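Local coordinates for protein MarR-family transcriptional regulator (Bordetella bronchiseptica, PDB 6PCO) that probably acts as a MarR-family DNA-binding transcription factor that regulates biofilm formation and whose DNA binding is controlled by 6-hydroxynicotinic acid, at residues E157-T160 with Q161-G165; G166-P169 with A170-V173; I175-L178 with L179-S183. One frame throughout, in Å; residues are numbered along the deposited sequence.

Contact 1. Residues E157-T160 with Q161-G165; sequences EQIT and QSTFG. With BU1 (1,4-butanediol), chain E.
Thr160 and Phe164 meet one turn apart in a local helical contact, in the final turns of helix 143-164 and beside the pocket that holds 1,4-butanediol. Their side chains run alongside each other in the same direction. The methyl does the touching: Thr160 CG2 lies 3.6 Å from Phe164 CE2. A chi1 of -68° sets OG1 beside the backbone N, on the ligand side, and leaves the methyl trans to that N.

The next pair, Ile159 and Thr163, is joined through the backbone. Ile159 O accepts twice, from Thr163 N at 2.8 Å, nearly in line with the carbonyl bond, and from Thr163 OG1 at 2.9 Å, which comes in 47° above the carbonyl plane. The hydroxyl therefore folds back on its own helix, and it has a second partner in His66 ND1; His66 belongs to the pocket. Ile159 turns its apolar side chain to His66, Phe70 and Thr73 of helix 55-73. Phe164 N lies 3.0 Å from Thr160 O, and Gly165 N still bonds to Gln161 O although Gly165 itself turns to positive phi.

Thr160 OG1 is hydrogen-bonded to Gln54 NE2 of the second subunit. Its weak bond to O5 of butanediol is doubtful, because OG1 sits too near a ligand carbon in the model. His66 and, from the second subunit, Arg60 and Gly56 also bind the diol. Thr160 thus divides its two branches, the methyl on the Phe164 ring and the hydroxyl facing a pocket built by both subunits.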
# COMPACT_ATOMS: atom_id res chain seq x y z
N GLU A 157 -5.58 -16.10 8.72
CA GLU A 157 -4.46 -16.65 9.50
C GLU A 157 -3.47 -17.30 8.54
O GLU A 157 -2.28 -17.08 8.63
CB GLU A 157 -4.96 -17.62 10.58
CG GLU A 157 -5.23 -16.95 11.93
CD GLU A 157 -6.28 -17.58 12.84
OE1 GLU A 157 -6.56 -18.79 12.69
OE2 GLU A 157 -6.83 -16.84 13.71
N GLN A 158 -3.99 -18.08 7.60
CA GLN A 158 -3.20 -18.66 6.52
C GLN A 158 -2.48 -17.55 5.75
O GLN A 158 -1.27 -17.55 5.62
CB GLN A 158 -4.12 -19.48 5.62
CG GLN A 158 -3.43 -20.67 4.97
CD GLN A 158 -4.39 -21.36 4.04
OE1 GLN A 158 -5.36 -21.98 4.47
NE2 GLN A 158 -4.13 -21.22 2.74
N ILE A 159 -3.24 -16.55 5.28
CA ILE A 159 -2.64 -15.42 4.57
C ILE A 159 -1.43 -14.88 5.36
O ILE A 159 -0.34 -14.70 4.79
CB ILE A 159 -3.67 -14.32 4.28
CG1 ILE A 159 -4.67 -14.78 3.22
CG2 ILE A 159 -2.98 -13.02 3.87
CD1 ILE A 159 -5.96 -14.01 3.20
N THR A 160 -1.62 -14.61 6.65
CA THR A 160 -0.52 -14.13 7.51
C THR A 160 0.68 -15.08 7.39
O THR A 160 1.80 -14.61 7.17
CB THR A 160 -0.95 -14.00 8.97
OG1 THR A 160 -1.89 -12.94 9.06
CG2 THR A 160 0.20 -13.71 9.90
N GLN A 161 0.43 -16.39 7.54
CA GLN A 161 1.48 -17.41 7.45
C GLN A 161 2.21 -17.32 6.11
O GLN A 161 3.44 -17.24 6.08
CB GLN A 161 0.92 -18.82 7.64
CG GLN A 161 0.46 -19.13 9.07
CD GLN A 161 1.50 -18.75 10.10
OE1 GLN A 161 2.65 -19.21 10.06
NE2 GLN A 161 1.12 -17.88 11.01
N SER A 162 1.45 -17.30 5.01
CA SER A 162 2.03 -17.19 3.65
C SER A 162 2.89 -15.93 3.54
O SER A 162 3.99 -15.98 3.02
CB SER A 162 0.99 -17.21 2.59
OG SER A 162 0.34 -18.46 2.55
N THR A 163 2.36 -14.80 4.04
CA THR A 163 3.02 -13.53 3.93
C THR A 163 4.38 -13.57 4.62
O THR A 163 5.35 -13.03 4.08
CB THR A 163 2.15 -12.40 4.49
OG1 THR A 163 0.94 -12.34 3.73
CG2 THR A 163 2.85 -11.06 4.43
N PHE A 164 4.44 -14.18 5.83
CA PHE A 164 5.72 -14.34 6.57
C PHE A 164 6.65 -15.24 5.75
O PHE A 164 7.88 -15.14 5.83
CB PHE A 164 5.52 -14.96 7.96
CG PHE A 164 5.11 -13.99 9.04
CD1 PHE A 164 5.81 -12.81 9.25
CD2 PHE A 164 4.00 -14.25 9.85
CE1 PHE A 164 5.42 -11.91 10.24
CE2 PHE A 164 3.61 -13.35 10.82
CZ PHE A 164 4.33 -12.19 11.03
N GLY A 165 6.04 -16.12 4.96
CA GLY A 165 6.77 -16.95 4.04
C GLY A 165 7.80 -17.76 4.79
O GLY A 165 7.45 -18.56 5.66
C1 BU1 E . -2.65 -10.75 7.33
C2 BU1 E . -3.30 -9.35 7.35
C3 BU1 E . -4.50 -9.21 6.41
C4 BU1 E . -4.85 -7.71 6.26
O5 BU1 E . -1.20 -10.71 7.54
O6 BU1 E . -4.44 -7.13 5.00

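Contact 2. Residues G166-P169 with A170-V173; sequences GLNP and AERV
A capping box between Asn168 and Glu171 starts helix 169-183, straight after the turn that follows helix 143-164. Asn168 is the N-cap. Its OD1 accepts from two backbone amides of the first turn: Ala170 N, 2.9 Å away, approaches in the plane of the side-chain carbonyl, whereas Glu171 N, 3.0 Å from the same OD1, comes from above that plane. The torsion that makes this possible is chi1 of 75°, which sets CG between the backbone N and the carbonyl carbon and bends the amide over the open end of the helix.

The reciprocal half of the box is the bond from Asn168 N to Glu171 OE1, 2.8 Å long and nearly straight at 171°. It uses the anti lone pair of OE1, the one turned away from OE2. Amide and carboxylate lie stacked, their planes only 2° apart, although the two side chains cross at about a right angle. Leu167 CB packs on Glu171 CB at 3.9 Å, its side chain slanting across the glutamate.

Capping boxes of this kind satisfy first-turn amides that have no helical carbonyl ahead of them; here the regular pattern begins with Arg172 N on Asn168 O at 2.9 Å. The Arg172 side chain, extended from CG to NE, reaches back to the loop, where NE donates to Leu167 O, 3.2 Å away, which lies at the edge of the guanidinium and somewhat out of its plane. NH1 is bound by Gln161 of the preceding helix. On the dimer side, Leu167 packs on Met182 of the second subunit, and Glu171 OE2 has weak polar contacts with Tyr177 and Lys181 of that subunit.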
# COMPACT_ATOMS: atom_id res chain seq x y z
N GLY A 166 9.08 -17.49 4.49
CA GLY A 166 10.21 -18.25 5.02
C GLY A 166 10.97 -17.49 6.10
O GLY A 166 12.04 -17.90 6.46
N LEU A 167 10.43 -16.39 6.62
CA LEU A 167 11.02 -15.76 7.81
C LEU A 167 10.97 -16.73 9.01
O LEU A 167 9.94 -17.36 9.30
CB LEU A 167 10.25 -14.47 8.13
CG LEU A 167 10.34 -13.33 7.13
CD1 LEU A 167 9.88 -12.03 7.77
CD2 LEU A 167 11.74 -13.16 6.59
N ASN A 168 12.11 -16.83 9.74
CA ASN A 168 12.25 -17.67 10.94
C ASN A 168 11.49 -17.00 12.09
O ASN A 168 11.17 -15.82 12.03
CB ASN A 168 13.72 -17.98 11.25
CG ASN A 168 14.52 -16.84 11.85
OD1 ASN A 168 14.05 -16.15 12.75
ND2 ASN A 168 15.76 -16.67 11.41
N PRO A 169 11.14 -17.73 13.18
CA PRO A 169 10.31 -17.17 14.24
C PRO A 169 10.78 -15.83 14.82
O PRO A 169 9.95 -15.04 15.26
CB PRO A 169 10.34 -18.28 15.30
CG PRO A 169 10.42 -19.54 14.47
CD PRO A 169 11.41 -19.17 13.39
N ALA A 170 12.10 -15.58 14.80
CA ALA A 170 12.66 -14.32 15.33
C ALA A 170 12.45 -13.19 14.31
O ALA A 170 12.09 -12.08 14.66
CB ALA A 170 14.12 -14.51 15.66
N GLU A 171 12.66 -13.51 13.04
CA GLU A 171 12.47 -12.60 11.92
C GLU A 171 11.00 -12.17 11.81
O GLU A 171 10.71 -10.97 11.54
CB GLU A 171 12.99 -13.28 10.66
CG GLU A 171 14.51 -13.34 10.62
CD GLU A 171 15.08 -14.26 9.57
OE1 GLU A 171 14.32 -15.16 9.13
OE2 GLU A 171 16.27 -14.06 9.18
N ARG A 172 10.07 -13.11 12.07
CA ARG A 172 8.64 -12.79 12.13
C ARG A 172 8.38 -11.71 13.20
O ARG A 172 7.67 -10.74 12.96
CB ARG A 172 7.81 -14.06 12.38
CG ARG A 172 7.92 -15.10 11.28
CD ARG A 172 6.86 -16.17 11.36
NE ARG A 172 6.92 -17.04 10.19
CZ ARG A 172 5.99 -17.93 9.87
NH1 ARG A 172 4.92 -18.10 10.63
NH2 ARG A 172 6.13 -18.64 8.76
N VAL A 173 8.98 -11.87 14.38
CA VAL A 173 8.82 -10.90 15.48
C VAL A 173 9.49 -9.58 15.06
O VAL A 173 8.92 -8.50 15.23
CB VAL A 173 9.40 -11.46 16.80
CG1 VAL A 173 9.74 -10.39 17.84
CG2 VAL A 173 8.46 -12.50 17.39

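Contact 3. Residues I175-L178 with L179-S183; sequences IVYL and LRKMS
Tyr177 and Lys181, four residues apart on helix 169-183, lie side by side and point the same way, the lysine stretched along the outer end of the tyrosine. Lys181 CD does the touching, 3.4 Å from Tyr177 OH and 3.8 Å from CZ, at an oblique angle to the ring. Both side chains leave the helix with CG trans to the backbone N (chi1 159° for Tyr177 and -174° for Lys181), and the lysine stays extended all the way to NZ. Their polar ends are turned to one partner: Glu171 of the second subunit makes a salt bridge with Lys181 NZ and a hydrogen bond with Tyr177 OH, so one carboxylate takes up both polar ends.

A second pair, Ile175 and Leu179, is likewise aligned side by side, but wholly apolar. Ile175 CG1 rests against Leu179 CD1 at 3.8 Å. Leu179 goes on to touch Leu59 of helix 55-73, and Ile175 touches Phe164 of helix 143-164 and Met182 of the second subunit. Met182 of this chain touches Val55 and Leu59 of the same helix 55-73.

Beneath these pairs the backbone bonds are regular, such as Leu179 N to Ile175 O at 2.8 Å and Lys181 N to Tyr177 O at 2.9 Å. Arg180 lays its aliphatic part over Val176 O, with CG 3.5 Å from that oxygen, and packs on Leu58 of the second subunit. One helix thus carries buried apolar residues along with a polar pair bound across the interface, as befits a C-terminal helix of the MarR dimerisation region, where the terminal helices of two subunits interlock.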
# COMPACT_ATOMS: atom_id res chain seq x y z
N ILE A 175 10.09 -8.12 12.24
CA ILE A 175 9.50 -7.29 11.17
C ILE A 175 8.20 -6.64 11.66
O ILE A 175 7.94 -5.46 11.36
CB ILE A 175 9.29 -8.06 9.85
CG1 ILE A 175 9.02 -7.06 8.72
CG2 ILE A 175 8.19 -9.10 9.96
CD1 ILE A 175 8.86 -7.70 7.38
N VAL A 176 7.39 -7.40 12.40
CA VAL A 176 6.18 -6.85 12.98
C VAL A 176 6.56 -5.68 13.91
O VAL A 176 5.87 -4.66 13.94
CB VAL A 176 5.35 -7.95 13.69
CG1 VAL A 176 4.31 -7.41 14.64
CG2 VAL A 176 4.68 -8.86 12.67
N TYR A 177 7.67 -5.82 14.64
CA TYR A 177 8.07 -4.79 15.61
C TYR A 177 8.55 -3.55 14.84
O TYR A 177 8.10 -2.44 15.11
CB TYR A 177 9.11 -5.32 16.60
CG TYR A 177 9.92 -4.24 17.28
CD1 TYR A 177 9.41 -3.53 18.35
CD2 TYR A 177 11.18 -3.90 16.83
CE1 TYR A 177 10.14 -2.53 18.98
CE2 TYR A 177 11.93 -2.91 17.44
CZ TYR A 177 11.41 -2.22 18.53
OH TYR A 177 12.14 -1.24 19.13
N LEU A 178 9.48 -3.76 13.90
CA LEU A 178 10.07 -2.68 13.12
C LEU A 178 8.99 -1.96 12.29
O LEU A 178 9.03 -0.72 12.17
CB LEU A 178 11.17 -3.24 12.22
CG LEU A 178 12.43 -3.74 12.93
CD1 LEU A 178 13.27 -4.62 12.03
CD2 LEU A 178 13.26 -2.57 13.43
N LEU A 179 8.01 -2.70 11.75
CA LEU A 179 6.94 -2.05 10.99
C LEU A 179 6.12 -1.14 11.91
O LEU A 179 5.83 -0.00 11.53
CB LEU A 179 6.07 -3.09 10.27
CG LEU A 179 6.69 -3.70 9.01
CD1 LEU A 179 5.93 -4.92 8.54
CD2 LEU A 179 6.75 -2.68 7.88
N ARG A 180 5.79 -1.60 13.13
CA ARG A 180 5.03 -0.77 14.10
C ARG A 180 5.84 0.46 14.52
O ARG A 180 5.28 1.56 14.62
CB ARG A 180 4.66 -1.51 15.39
CG ARG A 180 3.49 -2.46 15.25
CD ARG A 180 3.42 -3.43 16.42
NE ARG A 180 2.87 -2.78 17.59
CZ ARG A 180 1.58 -2.71 17.88
NH1 ARG A 180 1.18 -2.09 18.98
NH2 ARG A 180 0.69 -3.28 17.07
N LYS A 181 7.14 0.26 14.79
CA LYS A 181 7.99 1.34 15.25
C LYS A 181 8.05 2.39 14.14
O LYS A 181 8.00 3.59 14.39
CB LYS A 181 9.37 0.84 15.66
CG LYS A 181 10.29 1.89 16.28
CD LYS A 181 11.50 1.31 17.01
CE LYS A 181 12.47 2.37 17.49
NZ LYS A 181 13.44 1.83 18.48
N MET A 182 8.13 1.90 12.90
CA MET A 182 8.23 2.71 11.70
C MET A 182 6.94 3.53 11.54
O MET A 182 7.00 4.74 11.27
CB MET A 182 8.47 1.83 10.48
CG MET A 182 8.43 2.58 9.15
SD MET A 182 8.93 1.56 7.74
CE MET A 182 10.68 1.93 7.69
N SER A 183 5.79 2.87 11.73
CA SER A 183 4.47 3.47 11.53
C SER A 183 4.10 4.42 12.68
O SER A 183 3.23 5.25 12.52
CB SER A 183 3.40 2.42 11.33
OG SER A 183 3.45 1.90 10.01

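Along the chain the three contacts come in series, none enclosing or crossing another, and each spans only neighbouring turns of continuous chain. Contact 1 ends helix 143-164, contact 2 makes the turn and opens helix 169-183, and contact 3 occupies the later turns of that helix. The hairpin of two helices is tied at several levels: Gln161 OE1 of contact 1 meets Arg172 NH1 of contact 2 at 2.6 Å, a probable hydrogen bond, and Phe164 packs on Val176 and Ile175 of contact 3. Leu167 of contact 2 also touches Ile175. All three contacts border the second subunit; Lys181 and Tyr177 of contact 3 bind Glu171 of the partner, and the reverse pairing is weaker.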